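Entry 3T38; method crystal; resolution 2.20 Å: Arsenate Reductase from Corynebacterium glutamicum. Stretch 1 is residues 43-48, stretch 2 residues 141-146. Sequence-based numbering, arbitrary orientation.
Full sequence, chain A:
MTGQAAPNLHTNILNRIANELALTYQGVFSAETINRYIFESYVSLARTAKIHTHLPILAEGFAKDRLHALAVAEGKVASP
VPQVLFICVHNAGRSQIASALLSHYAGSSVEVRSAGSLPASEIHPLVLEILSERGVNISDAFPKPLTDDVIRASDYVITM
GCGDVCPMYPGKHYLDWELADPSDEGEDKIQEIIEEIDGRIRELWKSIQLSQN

Stretch 1, residues 43-48: VSLART
Stretch 2, residues 141-146: AFPKPL

A helical turn and an extended, irregular segment meet here through van der Waals packing, of side chains on one another and of Leu45 on the loop backbone: no hydrogen bond crosses between them, and the two stretches together bury 195 Å². Residues 43-48 lie within a longer helix, with phi/psi near -60/-40 until Thr48, whose phi widens to -107°. Arg47 N donates to Val43 O at 3.0 Å, and Thr48 N to Leu45 O at 3.2 Å. Residues 141-146 form neither helix nor regular strand, yet they are stretched out: Phe142 (-158/152) and Lys144 (-153/151) alternate with Pro143 (-75/146) and Pro145 (-76/151). The register is set by Leu45 CA, 6.5 Å from Lys144 CA, and Ser44 CA, 7.4 Å from Pro145 CA.

Leu45 is the hub. Its CA-to-CB bond points sideways, but the mt rotamer (chi1 -68°, chi2 174°) brings the end of the side chain nearer the loop. Both methyls reach Phe142 CE2, Leu45 CD1 at 4.0 Å, oblique to the ring, and Leu45 CD2 at 4.1 Å. CD2 also lies 3.7 Å from Pro143 O, 4.1 Å from Lys144 CA and 4.2 Å from Pro145 CD, so one branched side chain spans four consecutive loop residues.

Phe142 and Pro145 both direct CA-to-CB toward the helix. Phe142 holds chi1 at 56° (p) and chi2 at -84°, which places CE2 within reach of the leucine. Pro145, with a C-gamma endo pucker, has the most area covered of the loop residues. Ser44 also points toward the loop, and its CB makes the closest approach to Pro145 CG, 4.1 Å; chi1 at -75° (m) places OG, which is hydrogen-bonded elsewhere in the structure.

Arg47 starts sideways and bends back through chi1 -78° (m), chi2 -169° (t) and chi3 -41° (m), with chi4 at -111°. Its end thereby nears the loop, where NH2 stands 4.5 Å from Pro145 CG, an oblique and marginal contact.

Lys144 does the reverse. Although its CB lies 4.1 Å from Leu45 CD2, the chain runs p, t, p, p (61°, -157°, 87°, 52°) and leads its end away from the helix. This curl returns NZ to its own segment, where it donates to Phe142 O at 2.9 Å. The rule is economical: a leucine reaches across and is received by four consecutive loop residues, Pro145 also packs against Ser44, and the lysine contributes its base while its amino group turns away from the helix, hydrogen-bonded to Phe142 O and elsewhere in the structure.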

ATOM      1  N   VAL A  43      -3.315   6.630   3.780  1.00 23.14           N
ATOM      2  CA  VAL A  43      -2.074   6.220   4.391  1.00 22.69           C
ATOM      3  C   VAL A  43      -1.105   5.756   3.349  1.00 23.29           C
ATOM      4  O   VAL A  43       0.072   6.247   3.348  1.00 24.42           O
ATOM      5  CB  VAL A  43      -2.256   5.227   5.590  1.00 23.56           C
ATOM      6  CG1 VAL A  43      -0.873   4.691   6.027  1.00 24.13           C
ATOM      7  CG2 VAL A  43      -2.906   5.958   6.773  1.00 19.27           C
ATOM      8  N   SER A  44      -1.581   4.946   2.398  1.00 21.98           N
ATOM      9  CA  SER A  44      -0.746   4.588   1.233  1.00 23.27           C
ATOM     10  C   SER A  44      -0.088   5.777   0.552  1.00 23.35           C
ATOM     11  O   SER A  44       1.135   5.780   0.260  1.00 23.29           O
ATOM     12  CB  SER A  44      -1.589   3.839   0.189  1.00 21.75           C
ATOM     13  OG  SER A  44      -1.752   2.534   0.755  1.00 26.90           O
ATOM     14  N   LEU A  45      -0.903   6.785   0.252  1.00 22.32           N
ATOM     15  CA  LEU A  45      -0.330   7.949  -0.442  1.00 22.29           C
ATOM     16  C   LEU A  45       0.568   8.729   0.468  1.00 23.24           C
ATOM     17  O   LEU A  45       1.606   9.295   0.021  1.00 24.18           O
ATOM     18  CB  LEU A  45      -1.439   8.811  -1.043  1.00 22.44           C
ATOM     19  CG  LEU A  45      -2.180   8.107  -2.221  1.00 24.37           C
ATOM     20  CD1 LEU A  45      -3.355   8.991  -2.647  1.00 29.81           C
ATOM     21  CD2 LEU A  45      -1.256   7.880  -3.388  1.00 24.24           C
ATOM     22  N   ALA A  46       0.196   8.781   1.765  1.00 23.14           N
ATOM     23  CA  ALA A  46       0.980   9.567   2.708  1.00 23.41           C
ATOM     24  C   ALA A  46       2.401   9.050   2.800  1.00 23.57           C
ATOM     25  O   ALA A  46       3.329   9.813   3.048  1.00 25.51           O
ATOM     26  CB  ALA A  46       0.341   9.554   4.063  1.00 24.88           C
ATOM     27  N   ARG A  47       2.575   7.743   2.610  1.00 23.93           N
ATOM     28  CA  ARG A  47       3.912   7.115   2.750  1.00 25.37           C
ATOM     29  C   ARG A  47       4.935   7.700   1.798  1.00 26.31           C
ATOM     30  O   ARG A  47       6.102   7.893   2.181  1.00 27.79           O
ATOM     31  CB  ARG A  47       3.801   5.604   2.568  1.00 23.79           C
ATOM     32  CG  ARG A  47       3.249   4.888   3.814  1.00 24.47           C
ATOM     33  CD  ARG A  47       3.406   3.339   3.710  1.00 23.16           C
ATOM     34  NE  ARG A  47       3.090   2.915   2.351  1.00 22.88           N
ATOM     35  CZ  ARG A  47       2.026   2.205   1.988  1.00 23.92           C
ATOM     36  NH1 ARG A  47       1.064   1.808   2.872  1.00 21.52           N
ATOM     37  NH2 ARG A  47       1.914   1.903   0.706  1.00 21.40           N
ATOM     38  N   THR A  48       4.486   8.026   0.584  1.00 26.03           N
ATOM     39  CA  THR A  48       5.409   8.447  -0.486  1.00 28.77           C
ATOM     40  C   THR A  48       5.310   9.932  -0.746  1.00 32.01           C
ATOM     41  O   THR A  48       6.287  10.547  -1.137  1.00 34.28           O
ATOM     42  CB  THR A  48       5.159   7.683  -1.824  1.00 27.31           C
ATOM     43  OG1 THR A  48       3.749   7.629  -2.081  1.00 21.03           O
ATOM     44  CG2 THR A  48       5.680   6.219  -1.677  1.00 25.11           C
ATOM     45  N   ALA A 141      -3.240  13.641 -12.540  1.00 42.12           N
ATOM     46  CA  ALA A 141      -2.481  12.402 -12.443  1.00 36.67           C
ATOM     47  C   ALA A 141      -1.619  12.518 -11.199  1.00 35.11           C
ATOM     48  O   ALA A 141      -1.272  13.632 -10.790  1.00 36.13           O
ATOM     49  CB  ALA A 141      -1.655  12.208 -13.673  1.00 36.35           C
ATOM     50  N   PHE A 142      -1.299  11.398 -10.557  1.00 30.88           N
ATOM     51  CA  PHE A 142      -0.439  11.432  -9.350  1.00 29.47           C
ATOM     52  C   PHE A 142       0.157  10.048  -9.208  1.00 27.32           C
ATOM     53  O   PHE A 142      -0.449   9.079  -9.677  1.00 26.33           O
ATOM     54  CB  PHE A 142      -1.238  11.815  -8.076  1.00 29.76           C
ATOM     55  CG  PHE A 142      -2.421  10.926  -7.812  1.00 26.78           C
ATOM     56  CD1 PHE A 142      -3.636  11.156  -8.441  1.00 31.08           C
ATOM     57  CD2 PHE A 142      -2.320   9.849  -6.941  1.00 22.32           C
ATOM     58  CE1 PHE A 142      -4.747  10.298  -8.228  1.00 31.85           C
ATOM     59  CE2 PHE A 142      -3.412   9.015  -6.685  1.00 25.89           C
ATOM     60  CZ  PHE A 142      -4.633   9.211  -7.338  1.00 25.60           C
ATOM     61  N   PRO A 143       1.352   9.934  -8.600  1.00 25.95           N
ATOM     62  CA  PRO A 143       1.907   8.560  -8.459  1.00 24.37           C
ATOM     63  C   PRO A 143       1.187   7.825  -7.371  1.00 22.82           C
ATOM     64  O   PRO A 143       0.795   8.444  -6.381  1.00 23.95           O
ATOM     65  CB  PRO A 143       3.357   8.803  -8.021  1.00 24.92           C
ATOM     66  CG  PRO A 143       3.605  10.315  -8.318  1.00 26.10           C
ATOM     67  CD  PRO A 143       2.269  10.957  -8.098  1.00 26.43           C
ATOM     68  N   LYS A 144       1.015   6.519  -7.520  1.00 21.29           N
ATOM     69  CA  LYS A 144       0.209   5.759  -6.524  1.00 19.14           C
ATOM     70  C   LYS A 144       0.738   4.349  -6.544  1.00 18.54           C
ATOM     71  O   LYS A 144       1.175   3.893  -7.600  1.00 16.36           O
ATOM     72  CB  LYS A 144      -1.264   5.783  -6.885  1.00 18.37           C
ATOM     73  CG  LYS A 144      -1.668   5.145  -8.270  1.00 19.52           C
ATOM     74  CD  LYS A 144      -3.048   5.710  -8.815  1.00 23.41           C
ATOM     75  CE  LYS A 144      -2.850   7.029  -9.660  1.00 22.54           C
ATOM     76  NZ  LYS A 144      -1.794   6.744 -10.718  1.00 18.61           N
ATOM     77  N   PRO A 145       0.647   3.630  -5.409  1.00 18.43           N
ATOM     78  CA  PRO A 145       1.138   2.249  -5.486  1.00 18.35           C
ATOM     79  C   PRO A 145       0.206   1.303  -6.200  1.00 20.52           C
ATOM     80  O   PRO A 145      -1.041   1.427  -6.130  1.00 21.13           O
ATOM     81  CB  PRO A 145       1.202   1.806  -4.019  1.00 17.69           C
ATOM     82  CG  PRO A 145       0.015   2.560  -3.319  1.00 18.03           C
ATOM     83  CD  PRO A 145      -0.127   3.906  -4.166  1.00 19.46           C
ATOM     84  N   LEU A 146       0.810   0.285  -6.808  1.00 21.08           N
ATOM     85  CA  LEU A 146       0.060  -0.866  -7.294  1.00 22.04           C
ATOM     86  C   LEU A 146      -0.830  -1.496  -6.226  1.00 22.72           C
ATOM     87  O   LEU A 146      -0.397  -1.745  -5.115  1.00 23.42           O
ATOM     88  CB  LEU A 146       1.041  -1.923  -7.793  1.00 22.31           C
ATOM     89  CG  LEU A 146       0.412  -3.085  -8.540  1.00 25.07           C
ATOM     90  CD1 LEU A 146      -0.444  -2.560  -9.796  1.00 18.88           C
ATOM     91  CD2 LEU A 146       1.642  -3.986  -8.899  1.00 25.52           C
TER